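Local coordinates for putative dehydratase (Mesorhizobium loti, PDB 2POZ), which is of unknown function but belongs to the mandelate racemase/muconate lactonizing branch of the enolase superfamily and may be a lyase, at residues 8-13 against 50-55; 159-164 against 170-175; 331-336 against 356-361. All coordinates share one frame; numbering follows the deposited sequence.

Contact 1 of 3, residues 8-13 against 50-55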
loop_
_atom_site.group_PDB
_atom_site.type_symbol
_atom_site.label_atom_id
_atom_site.label_comp_id
_atom_site.label_asym_id
_atom_site.label_seq_id
_atom_site.Cartn_x
_atom_site.Cartn_y
_atom_site.Cartn_z
ATOM N N VAL A 8 -43.510 21.566 14.813
ATOM C CA VAL A 8 -42.089 21.904 14.810
ATOM C C VAL A 8 -41.931 23.370 14.414
ATOM O O VAL A 8 -42.401 23.782 13.356
ATOM C CB VAL A 8 -41.283 21.044 13.785
ATOM C CG1 VAL A 8 -39.820 21.454 13.813
ATOM C CG2 VAL A 8 -41.423 19.553 14.105
ATOM N N ASN A 9 -41.280 24.149 15.270
ATOM C CA ASN A 9 -41.042 25.562 14.997
ATOM C C ASN A 9 -39.564 25.765 14.688
ATOM O O ASN A 9 -38.697 25.189 15.349
ATOM C CB ASN A 9 -41.432 26.426 16.204
ATOM C CG ASN A 9 -42.941 26.612 16.337
ATOM O OD1 ASN A 9 -43.438 26.928 17.414
ATOM N ND2 ASN A 9 -43.666 26.435 15.241
ATOM N N ILE A 10 -39.291 26.591 13.684
ATOM C CA ILE A 10 -37.928 26.884 13.267
ATOM C C ILE A 10 -37.654 28.369 13.460
ATOM O O ILE A 10 -38.402 29.216 12.973
ATOM C CB ILE A 10 -37.727 26.513 11.793
ATOM C CG1 ILE A 10 -38.052 25.030 11.598
ATOM C CG2 ILE A 10 -36.287 26.798 11.374
ATOM C CD1 ILE A 10 -38.450 24.676 10.195
ATOM N N TYR A 11 -36.569 28.666 14.163
ATOM C CA TYR A 11 -36.187 30.037 14.470
ATOM C C TYR A 11 -34.842 30.384 13.843
ATOM O O TYR A 11 -33.886 29.618 13.960
ATOM C CB TYR A 11 -36.094 30.202 15.993
ATOM C CG TYR A 11 -37.346 29.776 16.736
ATOM C CD1 TYR A 11 -38.337 30.701 17.061
ATOM C CD2 TYR A 11 -37.558 28.435 17.080
ATOM C CE1 TYR A 11 -39.515 30.306 17.712
ATOM C CE2 TYR A 11 -38.735 28.027 17.732
ATOM C CZ TYR A 11 -39.706 28.973 18.042
ATOM O OH TYR A 11 -40.868 28.586 18.672
ATOM N N LEU A 12 -34.782 31.530 13.168
ATOM C CA LEU A 12 -33.552 32.008 12.550
ATOM C C LEU A 12 -33.236 33.317 13.268
ATOM O O LEU A 12 -33.741 34.372 12.914
ATOM C CB LEU A 12 -33.755 32.247 11.052
ATOM C CG LEU A 12 -32.588 32.841 10.257
ATOM C CD1 LEU A 12 -31.304 32.067 10.510
ATOM C CD2 LEU A 12 -32.943 32.826 8.775
ATOM N N LEU A 13 -32.405 33.232 14.294
ATOM C CA LEU A 13 -32.062 34.404 15.080
ATOM C C LEU A 13 -31.035 35.353 14.498
ATOM O O LEU A 13 -30.260 35.015 13.604
ATOM C CB LEU A 13 -31.555 33.990 16.462
ATOM C CG LEU A 13 -32.526 33.596 17.578
ATOM C CD1 LEU A 13 -33.305 32.363 17.186
ATOM C CD2 LEU A 13 -31.734 33.346 18.855
ATOM N N GLY A 50 -34.123 26.445 6.156
ATOM C CA GLY A 50 -34.914 25.801 5.121
ATOM C C GLY A 50 -34.861 24.280 5.205
ATOM O O GLY A 50 -35.867 23.596 4.979
HETATM N N MSE A 51 -33.690 23.746 5.538
HETATM C CA MSE A 51 -33.519 22.299 5.637
HETATM C C MSE A 51 -34.340 21.720 6.778
HETATM O O MSE A 51 -34.989 20.696 6.617
HETATM C CB MSE A 51 -32.051 21.927 5.836
HETATM C CG MSE A 51 -31.814 20.416 5.890
HETATM SE SE MSE A 51 -32.340 19.497 4.250
HETATM C CE MSE A 51 -34.204 19.187 4.572
ATOM N N ILE A 52 -34.310 22.369 7.935
ATOM C CA ILE A 52 -35.085 21.872 9.059
ATOM C C ILE A 52 -36.564 21.858 8.671
ATOM O O ILE A 52 -37.286 20.914 8.987
ATOM C CB ILE A 52 -34.867 22.731 10.308
ATOM C CG1 ILE A 52 -33.388 22.653 10.722
ATOM C CG2 ILE A 52 -35.775 22.239 11.456
ATOM C CD1 ILE A 52 -33.041 23.531 11.907
ATOM N N LYS A 53 -37.004 22.899 7.972
ATOM C CA LYS A 53 -38.393 22.995 7.520
ATOM C C LYS A 53 -38.761 21.817 6.611
ATOM O O LYS A 53 -39.775 21.149 6.834
ATOM C CB LYS A 53 -38.614 24.312 6.764
ATOM C CG LYS A 53 -40.038 24.527 6.266
ATOM C CD LYS A 53 -40.153 25.860 5.533
ATOM C CE LYS A 53 -41.594 26.171 5.141
ATOM N NZ LYS A 53 -42.134 25.191 4.162
ATOM N N ASP A 54 -37.938 21.565 5.595
ATOM C CA ASP A 54 -38.200 20.469 4.657
ATOM C C ASP A 54 -38.187 19.117 5.358
ATOM O O ASP A 54 -39.047 18.273 5.108
ATOM C CB ASP A 54 -37.173 20.460 3.519
ATOM C CG ASP A 54 -37.277 21.690 2.615
ATOM O OD1 ASP A 54 -38.351 22.326 2.585
ATOM O OD2 ASP A 54 -36.285 22.009 1.920
ATOM N N LEU A 55 -37.203 18.911 6.227
ATOM C CA LEU A 55 -37.094 17.658 6.973
ATOM C C LEU A 55 -38.306 17.463 7.880
ATOM O O LEU A 55 -38.898 16.378 7.931
ATOM C CB LEU A 55 -35.816 17.649 7.829
ATOM C CG LEU A 55 -34.471 17.406 7.128
ATOM C CD1 LEU A 55 -33.329 17.654 8.113
ATOM C CD2 LEU A 55 -34.419 15.967 6.576
#

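Contact 2 of 3, residues 159-164 against 170-175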
loop_
_atom_site.group_PDB
_atom_site.type_symbol
_atom_site.label_atom_id
_atom_site.label_comp_id
_atom_site.label_asym_id
_atom_site.label_seq_id
_atom_site.Cartn_x
_atom_site.Cartn_y
_atom_site.Cartn_z
ATOM N N TYR A 159 -6.992 32.386 15.229
ATOM C CA TYR A 159 -6.716 32.272 13.798
ATOM C C TYR A 159 -5.749 33.415 13.486
ATOM O O TYR A 159 -6.127 34.583 13.540
ATOM C CB TYR A 159 -8.036 32.439 13.032
ATOM C CG TYR A 159 -7.922 32.435 11.526
ATOM C CD1 TYR A 159 -7.561 31.275 10.830
ATOM C CD2 TYR A 159 -8.197 33.589 10.787
ATOM C CE1 TYR A 159 -7.482 31.263 9.436
ATOM C CE2 TYR A 159 -8.124 33.590 9.392
ATOM C CZ TYR A 159 -7.768 32.421 8.725
ATOM O OH TYR A 159 -7.727 32.414 7.353
ATOM N N PRO A 160 -4.489 33.095 13.155
ATOM C CA PRO A 160 -3.498 34.134 12.858
ATOM C C PRO A 160 -3.325 34.526 11.399
ATOM O O PRO A 160 -2.456 35.343 11.078
ATOM C CB PRO A 160 -2.223 33.525 13.410
ATOM C CG PRO A 160 -2.360 32.091 12.945
ATOM C CD PRO A 160 -3.838 31.773 13.259
ATOM N N LEU A 161 -4.146 33.970 10.514
ATOM C CA LEU A 161 -4.005 34.253 9.091
ATOM C C LEU A 161 -4.973 35.277 8.489
ATOM O O LEU A 161 -5.010 35.442 7.270
ATOM C CB LEU A 161 -4.100 32.929 8.305
ATOM C CG LEU A 161 -3.238 31.751 8.788
ATOM C CD1 LEU A 161 -3.471 30.518 7.895
ATOM C CD2 LEU A 161 -1.752 32.154 8.775
ATOM N N ALA A 162 -5.747 35.975 9.317
ATOM C CA ALA A 162 -6.713 36.947 8.783
ATOM C C ALA A 162 -6.039 38.139 8.097
ATOM O O ALA A 162 -5.004 38.630 8.548
ATOM C CB ALA A 162 -7.644 37.441 9.891
ATOM N N GLN A 163 -6.639 38.594 7.004
ATOM C CA GLN A 163 -6.112 39.725 6.257
ATOM C C GLN A 163 -7.127 40.871 6.304
ATOM O O GLN A 163 -8.325 40.648 6.156
ATOM C CB GLN A 163 -5.883 39.361 4.784
ATOM C CG GLN A 163 -5.516 37.918 4.474
ATOM C CD GLN A 163 -4.111 37.546 4.899
ATOM O OE1 GLN A 163 -3.200 38.382 4.903
ATOM N NE2 GLN A 163 -3.921 36.275 5.238
ATOM N N ARG A 164 -6.647 42.097 6.492
ATOM C CA ARG A 164 -7.530 43.264 6.530
ATOM C C ARG A 164 -7.831 43.696 5.092
ATOM O O ARG A 164 -6.922 44.085 4.365
ATOM C CB ARG A 164 -6.848 44.414 7.280
ATOM C CG ARG A 164 -7.801 45.503 7.755
ATOM C CD ARG A 164 -8.300 45.209 9.166
ATOM N NE ARG A 164 -9.365 46.112 9.600
ATOM C CZ ARG A 164 -9.857 46.150 10.838
ATOM N NH1 ARG A 164 -9.378 45.341 11.774
ATOM N NH2 ARG A 164 -10.838 46.994 11.138
ATOM N N GLN A 170 -10.734 39.133 6.999
ATOM C CA GLN A 170 -11.341 37.967 6.362
ATOM C C GLN A 170 -10.333 36.834 6.261
ATOM O O GLN A 170 -9.131 37.055 6.395
ATOM C CB GLN A 170 -11.829 38.330 4.958
ATOM C CG GLN A 170 -10.729 38.842 4.045
ATOM C CD GLN A 170 -11.247 39.236 2.675
ATOM O OE1 GLN A 170 -12.285 39.891 2.559
ATOM N NE2 GLN A 170 -10.517 38.850 1.627
ATOM N N HIS A 171 -10.829 35.627 6.007
ATOM C CA HIS A 171 -9.963 34.461 5.876
ATOM C C HIS A 171 -9.023 34.566 4.677
ATOM O O HIS A 171 -9.157 35.450 3.826
ATOM C CB HIS A 171 -10.789 33.179 5.726
ATOM C CG HIS A 171 -11.531 32.780 6.962
ATOM N ND1 HIS A 171 -12.724 33.362 7.338
ATOM C CD2 HIS A 171 -11.241 31.866 7.917
ATOM C CE1 HIS A 171 -13.136 32.822 8.472
ATOM N NE2 HIS A 171 -12.253 31.912 8.845
ATOM N N VAL A 172 -8.086 33.627 4.610
ATOM C CA VAL A 172 -7.120 33.562 3.529
ATOM C C VAL A 172 -7.818 33.429 2.179
ATOM O O VAL A 172 -8.816 32.718 2.044
ATOM C CB VAL A 172 -6.182 32.343 3.698
ATOM C CG1 VAL A 172 -5.339 32.157 2.449
ATOM C CG2 VAL A 172 -5.287 32.534 4.921
ATOM N N THR A 173 -7.284 34.121 1.182
ATOM C CA THR A 173 -7.830 34.046 -0.161
ATOM C C THR A 173 -6.952 33.128 -1.019
ATOM O O THR A 173 -5.725 33.260 -1.047
ATOM C CB THR A 173 -7.916 35.446 -0.816
ATOM O OG1 THR A 173 -8.957 36.203 -0.182
ATOM C CG2 THR A 173 -8.226 35.324 -2.310
ATOM N N ARG A 174 -7.603 32.182 -1.690
ATOM C CA ARG A 174 -6.943 31.225 -2.573
ATOM C C ARG A 174 -5.680 30.569 -1.997
ATOM O O ARG A 174 -4.682 30.389 -2.704
ATOM C CB ARG A 174 -6.640 31.910 -3.918
ATOM C CG ARG A 174 -7.898 32.465 -4.603
ATOM C CD ARG A 174 -7.589 33.105 -5.950
ATOM N NE ARG A 174 -7.307 34.536 -5.863
ATOM C CZ ARG A 174 -8.227 35.483 -5.693
ATOM N NH1 ARG A 174 -9.510 35.174 -5.582
ATOM N NH2 ARG A 174 -7.860 36.754 -5.655
ATOM N N ARG A 175 -5.739 30.209 -0.716
ATOM C CA ARG A 175 -4.633 29.541 -0.027
ATOM C C ARG A 175 -3.302 30.253 -0.223
ATOM O O ARG A 175 -2.254 29.606 -0.238
ATOM C CB ARG A 175 -4.491 28.103 -0.542
ATOM C CG ARG A 175 -5.762 27.270 -0.479
ATOM C CD ARG A 175 -5.593 25.972 -1.262
ATOM N NE ARG A 175 -6.821 25.187 -1.284
ATOM C CZ ARG A 175 -7.037 24.157 -2.096
ATOM N NH1 ARG A 175 -6.104 23.781 -2.962
ATOM N NH2 ARG A 175 -8.192 23.507 -2.050
#

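Contact 3 of 3, residues 331-336 against 356-361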
loop_
_atom_site.group_PDB
_atom_site.type_symbol
_atom_site.label_atom_id
_atom_site.label_comp_id
_atom_site.label_asym_id
_atom_site.label_seq_id
_atom_site.Cartn_x
_atom_site.Cartn_y
_atom_site.Cartn_z
ATOM N N HIS A 331 -13.204 21.811 26.396
ATOM C CA HIS A 331 -14.403 22.466 25.860
ATOM C C HIS A 331 -14.031 23.804 25.185
ATOM O O HIS A 331 -13.037 24.427 25.552
ATOM C CB HIS A 331 -15.375 22.716 27.022
ATOM C CG HIS A 331 -16.644 23.415 26.637
ATOM N ND1 HIS A 331 -17.785 22.738 26.262
ATOM C CD2 HIS A 331 -16.967 24.731 26.622
ATOM C CE1 HIS A 331 -18.757 23.606 26.038
ATOM N NE2 HIS A 331 -18.286 24.823 26.249
ATOM N N GLU A 332 -14.832 24.239 24.211
ATOM C CA GLU A 332 -14.589 25.507 23.509
ATOM C C GLU A 332 -15.654 26.563 23.832
ATOM O O GLU A 332 -16.849 26.288 23.762
ATOM C CB GLU A 332 -14.558 25.287 21.991
ATOM C CG GLU A 332 -14.430 26.587 21.185
ATOM C CD GLU A 332 -14.385 26.356 19.683
ATOM O OE1 GLU A 332 -15.148 25.491 19.196
ATOM O OE2 GLU A 332 -13.603 27.048 18.991
ATOM N N HIS A 333 -15.220 27.778 24.164
ATOM C CA HIS A 333 -16.158 28.852 24.491
ATOM C C HIS A 333 -15.752 30.193 23.853
ATOM O O HIS A 333 -14.561 30.475 23.696
ATOM C CB HIS A 333 -16.247 28.992 26.015
ATOM C CG HIS A 333 -17.319 29.929 26.478
ATOM N ND1 HIS A 333 -18.638 29.797 26.101
ATOM C CD2 HIS A 333 -17.269 31.001 27.304
ATOM C CE1 HIS A 333 -19.355 30.746 26.675
ATOM N NE2 HIS A 333 -18.549 31.491 27.409
ATOM N N TYR A 334 -16.750 30.990 23.470
ATOM C CA TYR A 334 -16.543 32.309 22.859
ATOM C C TYR A 334 -17.217 33.332 23.781
ATOM O O TYR A 334 -18.258 33.895 23.438
ATOM C CB TYR A 334 -17.218 32.395 21.480
ATOM C CG TYR A 334 -16.666 31.481 20.406
ATOM C CD1 TYR A 334 -15.992 32.002 19.299
ATOM C CD2 TYR A 334 -16.855 30.100 20.470
ATOM C CE1 TYR A 334 -15.525 31.166 18.275
ATOM C CE2 TYR A 334 -16.390 29.256 19.457
ATOM C CZ TYR A 334 -15.731 29.796 18.362
ATOM O OH TYR A 334 -15.295 28.963 17.349
ATOM N N PRO A 335 -16.630 33.593 24.956
ATOM C CA PRO A 335 -17.231 34.553 25.888
ATOM C C PRO A 335 -17.532 35.956 25.337
ATOM O O PRO A 335 -18.548 36.549 25.685
ATOM C CB PRO A 335 -16.239 34.563 27.058
ATOM C CG PRO A 335 -14.935 34.272 26.397
ATOM C CD PRO A 335 -15.296 33.171 25.422
ATOM N N ALA A 336 -16.666 36.474 24.469
ATOM C CA ALA A 336 -16.862 37.814 23.905
ATOM C C ALA A 336 -18.161 37.999 23.107
ATOM O O ALA A 336 -18.729 39.095 23.084
ATOM C CB ALA A 336 -15.655 38.201 23.034
ATOM N N GLY A 356 -13.077 29.770 33.492
ATOM C CA GLY A 356 -12.823 28.885 32.363
ATOM C C GLY A 356 -13.324 27.461 32.519
ATOM O O GLY A 356 -12.883 26.559 31.803
ATOM N N TYR A 357 -14.245 27.260 33.451
ATOM C CA TYR A 357 -14.816 25.943 33.707
ATOM C C TYR A 357 -16.335 25.989 33.652
ATOM O O TYR A 357 -16.948 26.949 34.108
ATOM C CB TYR A 357 -14.394 25.443 35.090
ATOM C CG TYR A 357 -13.001 24.872 35.166
ATOM C CD1 TYR A 357 -12.788 23.501 35.034
ATOM C CD2 TYR A 357 -11.901 25.692 35.394
ATOM C CE1 TYR A 357 -11.517 22.957 35.134
ATOM C CE2 TYR A 357 -10.612 25.156 35.491
ATOM C CZ TYR A 357 -10.435 23.785 35.361
ATOM O OH TYR A 357 -9.179 23.234 35.451
ATOM N N PHE A 358 -16.934 24.943 33.093
ATOM C CA PHE A 358 -18.386 24.833 33.002
ATOM C C PHE A 358 -18.847 23.664 33.857
ATOM O O PHE A 358 -18.303 22.559 33.742
ATOM C CB PHE A 358 -18.832 24.554 31.564
ATOM C CG PHE A 358 -19.012 25.780 30.730
ATOM C CD1 PHE A 358 -19.995 26.718 31.048
ATOM C CD2 PHE A 358 -18.217 25.991 29.612
ATOM C CE1 PHE A 358 -20.182 27.855 30.250
ATOM C CE2 PHE A 358 -18.395 27.118 28.810
ATOM C CZ PHE A 358 -19.379 28.052 29.128
ATOM N N GLU A 359 -19.841 23.896 34.708
ATOM C CA GLU A 359 -20.388 22.825 35.536
ATOM C C GLU A 359 -21.410 22.074 34.685
ATOM O O GLU A 359 -22.105 22.682 33.875
ATOM C CB GLU A 359 -21.082 23.402 36.778
ATOM C CG GLU A 359 -20.142 23.803 37.911
ATOM C CD GLU A 359 -19.493 22.603 38.580
ATOM O OE1 GLU A 359 -20.228 21.706 39.042
ATOM O OE2 GLU A 359 -18.246 22.556 38.652
HETATM N N MSE A 360 -21.505 20.760 34.855
HETATM C CA MSE A 360 -22.469 19.978 34.079
HETATM C C MSE A 360 -23.881 20.333 34.542
HETATM O O MSE A 360 -24.149 20.397 35.739
HETATM C CB MSE A 360 -22.234 18.475 34.280
HETATM C CG MSE A 360 -20.815 18.010 33.980
HETATM SE SE MSE A 360 -20.242 18.440 32.181
HETATM C CE MSE A 360 -19.504 20.190 32.505
ATOM N N PRO A 361 -24.804 20.577 33.600
ATOM C CA PRO A 361 -26.164 20.915 34.020
ATOM C C PRO A 361 -26.839 19.676 34.604
ATOM O O PRO A 361 -26.484 18.554 34.244
ATOM C CB PRO A 361 -26.808 21.387 32.723
ATOM C CG PRO A 361 -26.165 20.511 31.714
ATOM C CD PRO A 361 -24.706 20.525 32.133
#

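Contact 1 of 3, residues 8-13 against 50-55
Ile10 and Ile52 lie alongside each other, running in opposing senses, where strand 5-12 meets helix 45-59, and the branch that does the touching differs on the two sides. From the helix it is the CG2 methyl of Ile52, which lies 3.6 Å from Ile10 CG1; the same methyl is 3.8 Å from Ile10 CD1, so one methyl rests along the outer half of the strand side chain. Beyond that point Ile10 CD1 reaches the start of Lys53, whose CB carries the contact on along the helix; the spacing there is modelled too tightly to be read closely. Ile10 takes this path because CG1 stands beside its backbone N (chi1 -58°), and the outer turn, at 156°, departs somewhat from full extension.

This is an α-helix laid across an antiparallel β-sheet in the N-terminal domain characteristic of the enolase superfamily. Isoleucine suits position 10 because β-branching agrees with the extended backbone of a strand. At Ile52 the CG2 branch meets Ile10, while Val23 of the adjoining strand and Ala95 of helix 87-108 pack on the same side chain. Strand alternation turns Val8 and Ile10 to the helix and Asn9 away from it. Lys53 fits at the margin of the seam, since its aliphatic base can join the packing while the chain runs out to a salt bridge between NZ and Glu57 OE2, one helical turn further on.

In the second shell, backbone hydrogen bonds from Ile10 to strand 379-383 fix the strand in the sheet. On the helix side turned from the sheet, Met51, present as selenomethionine, packs on Val43 of the second subunit, and Asp54 OD1 hydrogen-bonds Thr46 OG1 of that same neighbouring chain.

Contact 2 of 3, residues 159-164 against 170-175
Tyr159 points its hydroxyl at the backbone of residues 170-175, where OH accepts a hydrogen bond from Val172 N, near the plane of the ring at its edge, at 3.0 Å with an N-H...O angle of 150°. Tyr159 holds CG opposite its backbone N (chi1 176°), which carries the hydroxyl across to this N-H. This is the tight part of the contact. Val172 CG2 sits 3.4 Å from that Tyr159 OH and also meets Leu161 CB at 3.6 Å, one methyl of the branched valine lodged between the phenol oxygen and the leucine. The ring's two faces differ: the imidazole of His171 leans obliquely over one, its CD2 3.6 Å from Tyr159 CZ, while Leu161 N lies over the other.

The opposite end is looser and closer to solvent. Gln163 and Gln170 form an antiparallel hydrogen-bonded pair, Gln163 N to Gln170 O and Gln170 N to Gln163 O both 3.0 Å, closing the base of the β-hairpin 163-165/168-170 beyond the barrel strand 155-158. Their long polar side chains suit a partly exposed sheet face; Gln170 packs on His78 of a second subunit, Gln163 on Ala181 of helix 179-196.

Main-chain bonds thus hold the hairpin with little dependence on side-chain type, whereas the tyrosine hydroxyl satisfies a peptide N-H past the last strand pair, tying the outgoing loop back to the barrel.

Contact 3 of 3, residues 331-336 against 356-361
The imidazole of His333 is covered on both faces: Phe358 CZ stands 3.5 Å above the plane on one side, over the ring centre, and Pro335 N lies off toward the rim on the other. Phe358 approaches with its edge, giving an edge-to-face pair with planes at 88° and centroids 4.9 Å apart; the nearest imidazole atom, ND1, is 3.6 Å from Phe358 CZ. The neighbouring CD2-CE2 edge of the same phenylalanine turns to the face of His331 in an offset edge-to-face pair, planes at 71°, with Phe358 CE2 3.4 Å from His331 NE2. One benzene ring therefore offers successive parts of its rim to two imidazoles.

The strands explain the spacing. His331 and His333, two residues apart, fall on the same side of strand 331-333, which closes the barrel of the enolase-like domain, and Phe358 comes from strand 357-359; strand 123-128 runs between them, so the meeting is made by side chains alone, and the CA atoms of His331 and Phe358 are 8.5 Å apart. With chi1 at -172°, the His333 ring extends opposite the backbone N, toward the phenylalanine. Glu332, on the opposite side of the strand, forms a salt bridge with Lys157. Were an alanine to stand at His333, the CZ edge of Phe358 would probably lose the face it packs on and its ring be left less firmly fixed.

Phenylalanine suits the central place because its C-H rim, slightly positive, can meet π faces without needing a polar mate. His331 brings a polar group into this buried cluster, and its ND1 is hydrogen-bonded to Glu322 OE1 of helix 312-324. The nearby carboxylate may polarise the imidazole, which would be consistent with its face receiving aromatic C-H groups.

In the fold
The three contacts come one after another along the chain, with no overlap. Contact 1 belongs to the N-terminal domain, where an antiparallel sheet is covered by helix 45-59; contacts 2 and 3 both lie in the enolase-like barrel domain, one beside barrel strand 155-158 and the other at the closing strand 331-333. Their centres are well separated: about 32 Å between contacts 1 and 2, about 27 Å from contact 3 to either. Nearest atoms of contacts 2 and 3 come within about 9 Å. Contacts 1 and 2 both border a second subunit of the octamer, whereas contact 3 lies buried within its own subunit, on the side of strand 331-333 facing helix 312-324.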